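Local coordinates for putative arylalkylamine N-Acetyltransferase 7 (Aedes aegypti, PDB 4FD7), which probably acts as a GNAT-family N-acetyltransferase, transferring an acetyl group from acetyl-CoA to an amine, perhaps an arylalkylamine, at residues I125-E130 and D217-Y222; L68-D73 and S119-A124. One frame throughout, in Å; residues are numbered along the deposited sequence.

Contact 1: I125-E130 and D217-Y222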
loop_
_atom_site.group_PDB
_atom_site.type_symbol
_atom_site.label_atom_id
_atom_site.label_comp_id
_atom_site.label_asym_id
_atom_site.label_seq_id
_atom_site.Cartn_x
_atom_site.Cartn_y
_atom_site.Cartn_z
ATOM N N ILE A 125 8.515 12.432 1.147
ATOM C CA ILE A 125 7.320 11.581 1.092
ATOM C C ILE A 125 7.216 10.683 2.332
ATOM O O ILE A 125 6.185 10.635 3.030
ATOM C CB ILE A 125 7.298 10.742 -0.183
ATOM C CG1 ILE A 125 7.129 11.664 -1.391
ATOM C CG2 ILE A 125 6.182 9.674 -0.116
ATOM C CD1 ILE A 125 7.410 11.001 -2.723
ATOM N N TYR A 126 8.304 9.981 2.602
ATOM C CA TYR A 126 8.430 9.145 3.784
ATOM C C TYR A 126 8.072 9.877 5.083
ATOM O O TYR A 126 7.265 9.392 5.880
ATOM C CB TYR A 126 9.863 8.622 3.864
ATOM C CG TYR A 126 10.101 7.688 5.013
ATOM C CD1 TYR A 126 10.680 8.143 6.190
ATOM C CD2 TYR A 126 9.756 6.350 4.925
ATOM C CE1 TYR A 126 10.902 7.295 7.255
ATOM C CE2 TYR A 126 9.968 5.484 6.001
ATOM C CZ TYR A 126 10.545 5.970 7.161
ATOM O OH TYR A 126 10.779 5.132 8.239
ATOM N N ASP A 127 8.701 11.026 5.309
ATOM C CA ASP A 127 8.452 11.811 6.513
ATOM C C ASP A 127 7.019 12.350 6.559
ATOM O O ASP A 127 6.460 12.536 7.632
ATOM C CB ASP A 127 9.433 12.980 6.603
ATOM C CG ASP A 127 10.857 12.528 6.809
ATOM O OD1 ASP A 127 11.055 11.331 7.114
ATOM O OD2 ASP A 127 11.775 13.379 6.677
ATOM N N THR A 128 6.426 12.612 5.402
ATOM C CA THR A 128 5.026 13.057 5.379
ATOM C C THR A 128 4.095 11.953 5.873
ATOM O O THR A 128 3.253 12.164 6.765
ATOM C CB THR A 128 4.586 13.440 3.962
ATOM O OG1 THR A 128 5.376 14.542 3.515
ATOM C CG2 THR A 128 3.114 13.838 3.952
ATOM N N ILE A 129 4.240 10.772 5.277
ATOM C CA ILE A 129 3.446 9.628 5.710
ATOM C C ILE A 129 3.704 9.371 7.187
ATOM O O ILE A 129 2.783 9.108 7.950
ATOM C CB ILE A 129 3.791 8.360 4.903
ATOM C CG1 ILE A 129 3.360 8.525 3.446
ATOM C CG2 ILE A 129 3.121 7.139 5.515
ATOM C CD1 ILE A 129 4.246 7.760 2.474
ATOM N N GLU A 130 4.958 9.438 7.601
ATOM C CA GLU A 130 5.274 9.145 8.998
ATOM C C GLU A 130 4.626 10.139 9.964
ATOM O O GLU A 130 4.174 9.742 11.038
ATOM C CB GLU A 130 6.789 9.049 9.227
ATOM C CG GLU A 130 7.154 8.556 10.620
ATOM C CD GLU A 130 6.297 7.382 11.079
ATOM O OE1 GLU A 130 6.249 6.346 10.379
ATOM O OE2 GLU A 130 5.675 7.486 12.166
ATOM N N ASP A 217 5.127 21.497 7.811
ATOM C CA ASP A 217 6.548 21.432 7.478
ATOM C C ASP A 217 6.696 21.791 5.994
ATOM O O ASP A 217 6.041 21.185 5.135
ATOM C CB ASP A 217 7.097 20.019 7.766
ATOM C CG ASP A 217 8.618 19.911 7.607
ATOM O OD1 ASP A 217 9.182 20.414 6.611
ATOM O OD2 ASP A 217 9.257 19.288 8.480
ATOM N N GLN A 218 7.530 22.799 5.729
ATOM C CA GLN A 218 7.928 23.243 4.383
ATOM C C GLN A 218 8.312 22.130 3.409
ATOM O O GLN A 218 8.119 22.265 2.195
ATOM C CB GLN A 218 9.135 24.199 4.482
ATOM C CG GLN A 218 8.842 25.582 5.015
ATOM C CD GLN A 218 10.087 26.460 5.082
ATOM O OE1 GLN A 218 10.463 26.940 6.153
ATOM N NE2 GLN A 218 10.730 26.675 3.933
ATOM N N ARG A 219 8.904 21.053 3.918
ATOM C CA ARG A 219 9.352 19.976 3.034
ATOM C C ARG A 219 8.162 19.220 2.464
ATOM O O ARG A 219 8.267 18.572 1.416
ATOM C CB ARG A 219 10.266 18.992 3.765
ATOM C CG ARG A 219 11.639 19.539 4.114
ATOM C CD ARG A 219 12.518 18.436 4.682
ATOM N NE ARG A 219 12.005 17.926 5.951
ATOM C CZ ARG A 219 11.730 16.647 6.185
ATOM N NH1 ARG A 219 11.905 15.748 5.227
ATOM N NH2 ARG A 219 11.283 16.265 7.373
ATOM N N PHE A 220 7.035 19.308 3.162
ATOM C CA PHE A 220 5.852 18.527 2.806
ATOM C C PHE A 220 5.017 19.271 1.783
ATOM O O PHE A 220 3.815 19.471 1.990
ATOM C CB PHE A 220 4.973 18.251 4.030
ATOM C CG PHE A 220 5.678 17.550 5.174
ATOM C CD1 PHE A 220 6.959 17.031 5.038
ATOM C CD2 PHE A 220 5.027 17.395 6.390
ATOM C CE1 PHE A 220 7.586 16.385 6.107
ATOM C CE2 PHE A 220 5.647 16.752 7.464
ATOM C CZ PHE A 220 6.933 16.247 7.316
ATOM N N ASN A 221 5.652 19.678 0.689
ATOM C CA ASN A 221 5.013 20.481 -0.351
ATOM C C ASN A 221 4.732 19.625 -1.589
ATOM O O ASN A 221 5.635 18.959 -2.100
ATOM C CB ASN A 221 5.942 21.642 -0.724
ATOM C CG ASN A 221 5.222 22.769 -1.422
ATOM O OD1 ASN A 221 4.624 23.637 -0.770
ATOM N ND2 ASN A 221 5.280 22.780 -2.752
ATOM N N TYR A 222 3.491 19.652 -2.072
ATOM C CA TYR A 222 3.053 18.777 -3.153
ATOM C C TYR A 222 2.317 19.564 -4.211
ATOM O O TYR A 222 1.086 19.666 -4.176
ATOM C CB TYR A 222 2.184 17.640 -2.600
ATOM C CG TYR A 222 2.983 16.766 -1.682
ATOM C CD1 TYR A 222 3.692 15.685 -2.174
ATOM C CD2 TYR A 222 3.082 17.054 -0.324
ATOM C CE1 TYR A 222 4.463 14.892 -1.339
ATOM C CE2 TYR A 222 3.856 16.270 0.520
ATOM C CZ TYR A 222 4.538 15.198 0.008
ATOM O OH TYR A 222 5.301 14.414 0.843
#
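Thr128 OG1 has two hydrogen-bond partners: it accepts a hydrogen bond from Tyr222 OH at 2.7 Å and is itself bonded to the carbonyl O of Ala124, one helical turn back. With chi1 at -63°, OG1 stands beside the backbone N of Thr128, close to that carbonyl. The Thr128 and Tyr222 side chains meet tip to tip, OG1 lying near the tyrosine ring plane, and Ile125 CG1 touches the same ring at its edge, 4.2 Å from CE1.

Phe220 is sandwiched. Thr128 CA makes a CH-pi contact 4.1 Å from the ring centroid and only 8° off its normal, while Asp217 CB covers the centre of the opposite face.

Asp127 OD2 forms a salt bridge with Arg219, 2.8 Å from NH1 and with a weak second bond to NH2 at 3.0 Å. NH1 comes to the anti side of OD2, which alone takes both nitrogens; the carboxylate and guanidinium planes stand 79° apart. Within the loop, Asp217 OD1 accepts from Arg219 N at 2.8 Å, an Asx turn inside the type I turn 217-220.

The contact thus sets the loop between helix 210-216 and strand 229-236 against helix 120-136; Leu213 touches Thr128 and Phe220, and Met58 of helix 57-62 packs on Thr128 and Tyr222.

Contact 2: L68-D73 and S119-A124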
loop_
_atom_site.group_PDB
_atom_site.type_symbol
_atom_site.label_atom_id
_atom_site.label_comp_id
_atom_site.label_asym_id
_atom_site.label_seq_id
_atom_site.Cartn_x
_atom_site.Cartn_y
_atom_site.Cartn_z
ATOM N N LEU A 68 15.930 9.451 -10.702
ATOM C CA LEU A 68 16.561 8.155 -10.422
ATOM C C LEU A 68 16.942 7.944 -8.952
ATOM O O LEU A 68 16.858 6.812 -8.449
ATOM C CB LEU A 68 17.756 7.894 -11.358
ATOM C CG LEU A 68 17.452 7.883 -12.865
ATOM C CD1 LEU A 68 18.713 7.708 -13.705
ATOM C CD2 LEU A 68 16.440 6.814 -13.216
ATOM N N VAL A 69 17.364 9.001 -8.257
ATOM C CA VAL A 69 17.747 8.846 -6.852
ATOM C C VAL A 69 16.513 8.519 -6.004
ATOM O O VAL A 69 16.527 7.621 -5.158
ATOM C CB VAL A 69 18.459 10.107 -6.315
ATOM C CG1 VAL A 69 18.790 9.943 -4.840
ATOM C CG2 VAL A 69 19.743 10.370 -7.102
ATOM N N ALA A 70 15.425 9.232 -6.248
ATOM C CA ALA A 70 14.197 8.970 -5.499
ATOM C C ALA A 70 13.618 7.571 -5.782
ATOM O O ALA A 70 13.145 6.864 -4.866
ATOM C CB ALA A 70 13.182 10.061 -5.779
ATOM N N MET A 71 13.657 7.165 -7.047
ATOM C CA MET A 71 13.278 5.801 -7.415
ATOM C C MET A 71 14.152 4.773 -6.696
ATOM O O MET A 71 13.661 3.745 -6.207
ATOM C CB MET A 71 13.349 5.620 -8.929
ATOM C CG MET A 71 12.245 6.345 -9.671
ATOM S SD MET A 71 10.618 5.725 -9.212
ATOM C CE MET A 71 10.788 4.030 -9.726
ATOM N N GLY A 72 15.449 5.064 -6.604
ATOM C CA GLY A 72 16.362 4.190 -5.893
ATOM C C GLY A 72 15.984 4.067 -4.426
ATOM O O GLY A 72 16.114 2.989 -3.837
ATOM N N ASP A 73 15.519 5.169 -3.836
ATOM C CA ASP A 73 15.039 5.137 -2.459
ATOM C C ASP A 73 13.849 4.206 -2.303
ATOM O O ASP A 73 13.863 3.287 -1.473
ATOM C CB ASP A 73 14.628 6.530 -1.959
ATOM C CG ASP A 73 15.813 7.425 -1.653
ATOM O OD1 ASP A 73 16.874 6.910 -1.235
ATOM O OD2 ASP A 73 15.669 8.650 -1.825
ATOM N N SER A 119 17.384 10.862 -1.495
ATOM C CA SER A 119 16.699 11.945 -2.204
ATOM C C SER A 119 15.880 12.815 -1.265
ATOM O O SER A 119 15.156 12.303 -0.409
ATOM C CB SER A 119 15.772 11.374 -3.273
ATOM O OG SER A 119 14.619 10.794 -2.681
ATOM N N ALA A 120 15.968 14.133 -1.442
ATOM C CA ALA A 120 15.083 15.035 -0.716
ATOM C C ALA A 120 13.642 14.632 -0.955
ATOM O O ALA A 120 12.830 14.650 -0.029
ATOM C CB ALA A 120 15.290 16.481 -1.160
ATOM N N ILE A 121 13.357 14.260 -2.206
ATOM C CA ILE A 121 12.021 13.895 -2.656
ATOM C C ILE A 121 11.423 12.731 -1.844
ATOM O O ILE A 121 10.344 12.866 -1.242
ATOM C CB ILE A 121 12.038 13.523 -4.148
ATOM C CG1 ILE A 121 12.157 14.786 -5.020
ATOM C CG2 ILE A 121 10.787 12.718 -4.538
ATOM C CD1 ILE A 121 12.421 14.465 -6.494
ATOM N N PHE A 122 12.104 11.586 -1.821
ATOM C CA PHE A 122 11.509 10.482 -1.062
ATOM C C PHE A 122 11.601 10.696 0.440
ATOM O O PHE A 122 10.744 10.232 1.184
ATOM C CB PHE A 122 11.999 9.092 -1.475
ATOM C CG PHE A 122 11.137 7.987 -0.924
ATOM C CD1 PHE A 122 9.891 7.737 -1.476
ATOM C CD2 PHE A 122 11.542 7.238 0.180
ATOM C CE1 PHE A 122 9.045 6.743 -0.956
ATOM C CE2 PHE A 122 10.719 6.242 0.703
ATOM C CZ PHE A 122 9.456 5.993 0.134
ATOM N N GLN A 123 12.612 11.420 0.899
ATOM C CA GLN A 123 12.688 11.674 2.328
ATOM C C GLN A 123 11.459 12.459 2.755
ATOM O O GLN A 123 10.875 12.188 3.811
ATOM C CB GLN A 123 13.956 12.425 2.710
ATOM C CG GLN A 123 14.118 12.536 4.217
ATOM C CD GLN A 123 14.641 11.250 4.833
ATOM O OE1 GLN A 123 15.699 10.759 4.445
ATOM N NE2 GLN A 123 13.902 10.701 5.797
ATOM N N ALA A 124 11.058 13.417 1.917
ATOM C CA ALA A 124 9.852 14.189 2.177
ATOM C C ALA A 124 8.609 13.317 2.130
ATOM O O ALA A 124 7.722 13.444 2.980
ATOM C CB ALA A 124 9.729 15.342 1.191
#
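Ser119 is the N-cap of helix 120-136, and Asp73 of helix 68-81 reaches across to hold that cap in this GNAT-type fold. The axes of segments 68-73 and 120-124 come within 8.4 Å at an angle of 40°, and the backbones are nearest at Ala70 and Ser119, whose CA atoms are 5.1 Å apart.

The polar part centres on one carboxylate oxygen. Asp73 OD2 accepts from Ser119 OG at 2.5 Å, approached nearly along its C-O axis, and from Ser119 N at 2.8 Å through its syn lone pair. Ser119 OG in turn accepts from Phe122 N, with an N-H...O angle of 158°; this is the capping bond. At chi1 74°, OG sits between the backbone N and carbonyl carbon of its own residue, where it can face both the aspartate and the first turn of the helix. Asp73 OD1 takes the backbone N of Asn118, so the carboxylate grips two successive residues leading into the helix. Its negative charge beside the N-terminal end would probably interact favourably with the helix dipole.

Apolar contacts flank these bonds. Val69 CG1 lies against Ser119 CB, and Ala70 CB meets Ile121 CG2 at 3.8 Å. The Phe122 side chain reaches Val74 and Leu77, further along helix 68-81. At the base of that side chain, Phe122 CB rests 3.7 Å from Asp73 CB.

After two strands and two helices the chain forms helix 68-81, then runs through strands 88-92 and 98-108 of the five-stranded antiparallel sheet before Ser119 returns to that helix; contact 2 closes this excursion of 45 residues. Contact 1 opens directly afterwards, at Ile125; 86 residues separate its two segments, and it closes in the loop following helix 210-216. The two closures are therefore in series, neither enclosing nor crossing the other. Helix 120-136 belongs to both, its first turns facing helix 68-81 and the next the late loop. Their centres lie 12 Å apart and they touch by packing: Arg219 O is 3.6 Å from Ala124 CB.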